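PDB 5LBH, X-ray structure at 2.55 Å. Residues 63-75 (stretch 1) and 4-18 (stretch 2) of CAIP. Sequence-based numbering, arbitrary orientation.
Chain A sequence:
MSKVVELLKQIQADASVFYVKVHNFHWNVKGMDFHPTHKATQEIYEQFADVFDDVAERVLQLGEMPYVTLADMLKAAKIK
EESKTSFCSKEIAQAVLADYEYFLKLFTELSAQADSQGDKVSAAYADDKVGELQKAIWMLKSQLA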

# COMPACT_ATOMS: atom_id res chain seq x y z
N GLY A 63 11.82 32.17 19.82
CA GLY A 63 11.36 32.97 20.94
C GLY A 63 10.63 34.24 20.58
O GLY A 63 10.64 35.19 21.37
N GLU A 64 9.97 34.29 19.43
CA GLU A 64 9.24 35.49 19.07
C GLU A 64 7.85 35.10 18.61
O GLU A 64 7.51 33.92 18.52
CB GLU A 64 9.96 36.25 17.96
CG GLU A 64 11.43 36.44 18.29
CD GLU A 64 11.74 37.81 18.82
OE1 GLU A 64 11.80 37.95 20.06
OE2 GLU A 64 11.93 38.73 17.99
N MET A 65 7.06 36.11 18.28
CA MET A 65 5.70 35.89 17.82
C MET A 65 5.64 36.22 16.34
O MET A 65 6.13 37.28 15.93
CB MET A 65 4.69 36.75 18.58
CG MET A 65 4.50 36.46 20.07
SD MET A 65 4.48 38.02 20.98
CE MET A 65 3.18 38.93 20.14
N PRO A 66 5.07 35.36 15.52
CA PRO A 66 4.84 35.70 14.12
C PRO A 66 3.55 36.51 14.01
O PRO A 66 2.87 36.77 15.00
CB PRO A 66 4.71 34.34 13.43
CG PRO A 66 4.23 33.40 14.51
CD PRO A 66 4.62 33.99 15.85
N TYR A 67 3.23 36.91 12.78
CA TYR A 67 1.94 37.56 12.57
C TYR A 67 0.83 36.56 12.84
O TYR A 67 0.96 35.36 12.61
CB TYR A 67 1.83 38.09 11.15
CG TYR A 67 2.79 39.21 10.86
CD1 TYR A 67 2.75 40.40 11.61
CD2 TYR A 67 3.70 39.11 9.82
CE1 TYR A 67 3.62 41.44 11.33
CE2 TYR A 67 4.57 40.14 9.53
CZ TYR A 67 4.54 41.30 10.28
OH TYR A 67 5.42 42.32 9.97
N VAL A 68 -0.27 37.08 13.38
CA VAL A 68 -1.37 36.23 13.79
C VAL A 68 -2.73 36.68 13.27
O VAL A 68 -3.73 35.98 13.47
CB VAL A 68 -1.34 36.11 15.33
CG1 VAL A 68 -2.62 36.53 16.03
CG2 VAL A 68 -0.85 34.71 15.73
N THR A 69 -2.80 37.78 12.51
CA THR A 69 -4.05 38.22 11.92
C THR A 69 -3.79 38.63 10.47
O THR A 69 -2.71 39.11 10.14
CB THR A 69 -4.67 39.40 12.67
OG1 THR A 69 -3.67 40.38 12.91
CG2 THR A 69 -5.23 38.92 14.01
N LEU A 70 -4.80 38.42 9.62
CA LEU A 70 -4.71 38.87 8.23
C LEU A 70 -4.58 40.37 8.14
O LEU A 70 -3.92 40.87 7.21
CB LEU A 70 -5.94 38.40 7.46
CG LEU A 70 -5.87 36.92 7.09
CD1 LEU A 70 -7.13 36.49 6.37
CD2 LEU A 70 -4.63 36.65 6.22
N ALA A 71 -5.17 41.11 9.07
CA ALA A 71 -5.00 42.56 9.06
C ALA A 71 -3.53 42.93 9.15
O ALA A 71 -3.04 43.77 8.38
CB ALA A 71 -5.79 43.22 10.19
N ASP A 72 -2.78 42.28 10.05
CA ASP A 72 -1.34 42.57 10.16
C ASP A 72 -0.56 42.06 8.96
O ASP A 72 0.37 42.74 8.51
CB ASP A 72 -0.77 41.94 11.43
CG ASP A 72 -1.23 42.64 12.67
OD1 ASP A 72 -1.76 43.77 12.55
OD2 ASP A 72 -1.11 42.03 13.75
N MET A 73 -0.94 40.90 8.41
CA MET A 73 -0.19 40.33 7.28
C MET A 73 -0.39 41.16 6.03
O MET A 73 0.54 41.32 5.23
CB MET A 73 -0.62 38.90 7.03
CG MET A 73 -0.53 38.06 8.27
SD MET A 73 -1.07 36.38 8.02
CE MET A 73 -0.94 35.79 9.71
N LEU A 74 -1.59 41.70 5.84
CA LEU A 74 -1.84 42.56 4.69
C LEU A 74 -0.99 43.82 4.75
O LEU A 74 -0.49 44.28 3.72
CB LEU A 74 -3.32 42.92 4.63
CG LEU A 74 -4.16 42.04 3.72
CD1 LEU A 74 -5.62 42.42 3.85
CD2 LEU A 74 -3.68 42.30 2.30
N LYS A 75 -0.80 44.38 5.94
CA LYS A 75 -0.02 45.61 5.99
C LYS A 75 1.48 45.34 5.85
O LYS A 75 2.20 46.18 5.32
CB LYS A 75 -0.39 46.40 7.25
CG LYS A 75 -1.70 47.17 7.08
CD LYS A 75 -2.91 46.27 7.02
CE LYS A 75 -4.12 46.85 6.46
NZ LYS A 75 -4.09 47.13 5.06
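Stretch 2, residues 4-18: VVELLKQIQADASVF

Stretch 2 is helical from Val-4 to Phe-18 and continues beyond, whereas stretch 1 has an extended segment from Glu-64 to Tyr-67, a break at Val-68, then, after Thr-69 at the N-cap position, a helix that begins at Leu-70. The loop follows the first helix in the same sense, with Glu-64 beside Val-5 and Pro-66 beside Lys-9 (CA to CA 5.8 Å). The second helix then crosses it at -101°, the axes 8.5 Å apart at their closest. Near this crossing Met-73 CA comes within 4.6 Å of Ala-13 CA, an approach that suits a methyl side chain: Ala-13 CB lies 3.5 Å from Met-73 O and 4.2 Å from Met-73 CB.

The central polar contact is made by Gln-12. With chi1 and chi2 both t, its side chain is extended, and its CA-to-CB bond points toward the loop, so the amide reaches the backbone of Tyr-67. There it acts as both acceptor and donor: Tyr-67 N donates to Gln-12 OE1 at 3.0 Å, and Gln-12 NE2 donates to Tyr-67 O at 2.9 Å. A carboxamide suits this place because it satisfies an NH and a CO of the same residue, groups that the extended backbone leaves free of helical pairing. Pro-66, which has no NH to satisfy, packs its CB 3.2 Å from Gln-12 OE1.

The Tyr-67 CA-to-CB bond points sideways, but chi1 m and chi2 near -60° bring the ring closer to the helix. Lys-9 covers one ring face. Its chi1 of -25° lies between wells, while chi2 t, chi3 m and chi4 t carry the chain past the loop, with Lys-9 CD 3.5 Å from Met-65 O, and on to the ring. Lys-9 NZ stands 3.7 Å from the centroid of the Tyr-67 ring in a cation-pi contact, and Lys-9 CE, also 3.7 Å from that centroid, makes a CH-pi contact. Lysine thus offers both its last methylene, CE, and its charge to the aromatic face. A water joins Tyr-67 OH to Gln-10 OE1, 2.8 Å from each.

Farther along, Met-73, with chi1 m and chi2 and chi3 both t, extends its flexible chain over Gln-12 and Ser-16: its CE is 3.7 Å from Gln-12 NE2 and its SD 3.6 Å from Ser-16 OG. Ser-16, at chi1 p, turns OG back to donate to Ala-13 O at 3.0 Å, so this small polar residue is satisfied within its own helix. At the other end, Glu-64 lays its aliphatic CG 3.6 Å from Val-5 CG2.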

# COMPACT_ATOMS: atom_id res chain seq x y z
N VAL A 4 16.90 37.84 11.66
CA VAL A 4 16.34 36.59 11.15
C VAL A 4 14.83 36.57 11.33
O VAL A 4 14.08 36.26 10.39
CB VAL A 4 17.01 35.41 11.86
CG1 VAL A 4 16.20 34.14 11.70
CG2 VAL A 4 18.44 35.26 11.35
N VAL A 5 14.35 36.93 12.52
CA VAL A 5 12.91 36.89 12.78
C VAL A 5 12.18 37.88 11.87
O VAL A 5 11.11 37.57 11.34
CB VAL A 5 12.63 37.17 14.27
CG1 VAL A 5 11.13 37.35 14.50
CG2 VAL A 5 13.14 36.03 15.10
N GLU A 6 12.76 39.06 11.66
CA GLU A 6 12.10 40.06 10.82
C GLU A 6 11.96 39.56 9.39
O GLU A 6 10.93 39.78 8.75
CB GLU A 6 12.86 41.38 10.87
CG GLU A 6 12.90 42.03 12.27
CD GLU A 6 13.99 43.11 12.45
OE1 GLU A 6 14.17 43.61 13.59
OE2 GLU A 6 14.69 43.44 11.47
N LEU A 7 12.97 38.88 8.87
CA LEU A 7 12.86 38.34 7.51
C LEU A 7 11.86 37.19 7.46
O LEU A 7 11.11 37.07 6.48
CB LEU A 7 14.24 37.91 7.00
CG LEU A 7 15.05 39.00 6.31
CD1 LEU A 7 16.48 38.57 6.10
CD2 LEU A 7 14.43 39.32 4.96
N LEU A 8 11.84 36.34 8.49
CA LEU A 8 10.87 35.25 8.55
C LEU A 8 9.42 35.75 8.53
O LEU A 8 8.59 35.17 7.82
CB LEU A 8 11.13 34.40 9.78
CG LEU A 8 12.33 33.45 9.83
CD1 LEU A 8 12.48 32.94 11.27
CD2 LEU A 8 12.23 32.29 8.83
N LYS A 9 9.08 36.78 9.32
CA LYS A 9 7.68 37.22 9.31
C LYS A 9 7.34 37.96 8.03
O LYS A 9 6.17 37.96 7.61
CB LYS A 9 7.30 38.08 10.52
CG LYS A 9 8.08 37.93 11.76
CD LYS A 9 7.32 38.53 12.93
CE LYS A 9 6.72 39.87 12.55
NZ LYS A 9 5.80 40.36 13.63
N GLN A 10 8.32 38.59 7.40
CA GLN A 10 8.08 39.15 6.08
C GLN A 10 7.74 38.04 5.09
O GLN A 10 6.75 38.13 4.34
CB GLN A 10 9.30 39.97 5.64
CG GLN A 10 9.16 40.61 4.27
CD GLN A 10 8.12 41.71 4.25
OE1 GLN A 10 8.08 42.55 5.15
NE2 GLN A 10 7.27 41.70 3.26
N ILE A 11 8.52 36.95 5.10
CA ILE A 11 8.19 35.78 4.28
C ILE A 11 6.78 35.28 4.60
O ILE A 11 6.00 34.92 3.71
CB ILE A 11 9.23 34.67 4.50
CG1 ILE A 11 10.65 35.14 4.10
CG2 ILE A 11 8.82 33.41 3.75
CD1 ILE A 11 11.56 34.08 3.69
N GLN A 12 6.43 35.25 5.89
CA GLN A 12 5.12 34.79 6.31
C GLN A 12 4.01 35.63 5.68
O GLN A 12 3.06 35.10 5.09
CB GLN A 12 5.02 34.83 7.84
CG GLN A 12 3.76 34.20 8.38
CD GLN A 12 3.44 34.61 9.81
OE1 GLN A 12 4.20 35.34 10.43
NE2 GLN A 12 2.32 34.13 10.32
N ALA A 13 4.13 36.96 5.78
CA ALA A 13 3.08 37.84 5.27
C ALA A 13 2.94 37.73 3.75
O ALA A 13 1.82 37.68 3.22
CB ALA A 13 3.34 39.28 5.69
N ASP A 14 4.06 37.70 3.04
CA ASP A 14 3.98 37.57 1.59
C ASP A 14 3.47 36.19 1.18
O ASP A 14 2.80 36.07 0.15
CB ASP A 14 5.33 37.88 0.95
CG ASP A 14 5.73 39.35 1.11
OD1 ASP A 14 4.92 40.28 0.86
OD2 ASP A 14 6.90 39.57 1.50
N ALA A 15 3.80 35.14 1.96
CA ALA A 15 3.25 33.81 1.66
C ALA A 15 1.73 33.81 1.75
O ALA A 15 1.06 33.22 0.89
CB ALA A 15 3.83 32.74 2.57
N SER A 16 1.17 34.45 2.78
CA SER A 16 -0.29 34.41 2.91
C SER A 16 -0.97 35.17 1.79
O SER A 16 -2.04 34.77 1.33
CB SER A 16 -0.75 34.92 4.29
OG SER A 16 -0.57 36.31 4.45
N VAL A 17 -0.37 36.27 1.32
CA VAL A 17 -0.95 36.99 0.19
C VAL A 17 -0.79 36.20 -1.10
O VAL A 17 -1.73 36.10 -1.89
CB VAL A 17 -0.33 38.40 0.10
CG1 VAL A 17 -0.77 39.11 -1.19
CG2 VAL A 17 -0.73 39.22 1.34
N PHE A 18 0.38 35.61 -1.32
CA PHE A 18 0.60 34.81 -2.52
C PHE A 18 -0.32 33.60 -2.53
O PHE A 18 -0.84 33.20 -3.59
CB PHE A 18 2.07 34.37 -2.57
CG PHE A 18 2.47 33.77 -3.89
CD1 PHE A 18 2.89 32.45 -3.97
CD2 PHE A 18 2.43 34.54 -5.04
CE1 PHE A 18 3.27 31.91 -5.20
CE2 PHE A 18 2.80 34.00 -6.27
CZ PHE A 18 3.22 32.68 -6.35
O HOH W 1 7.24 42.14 7.81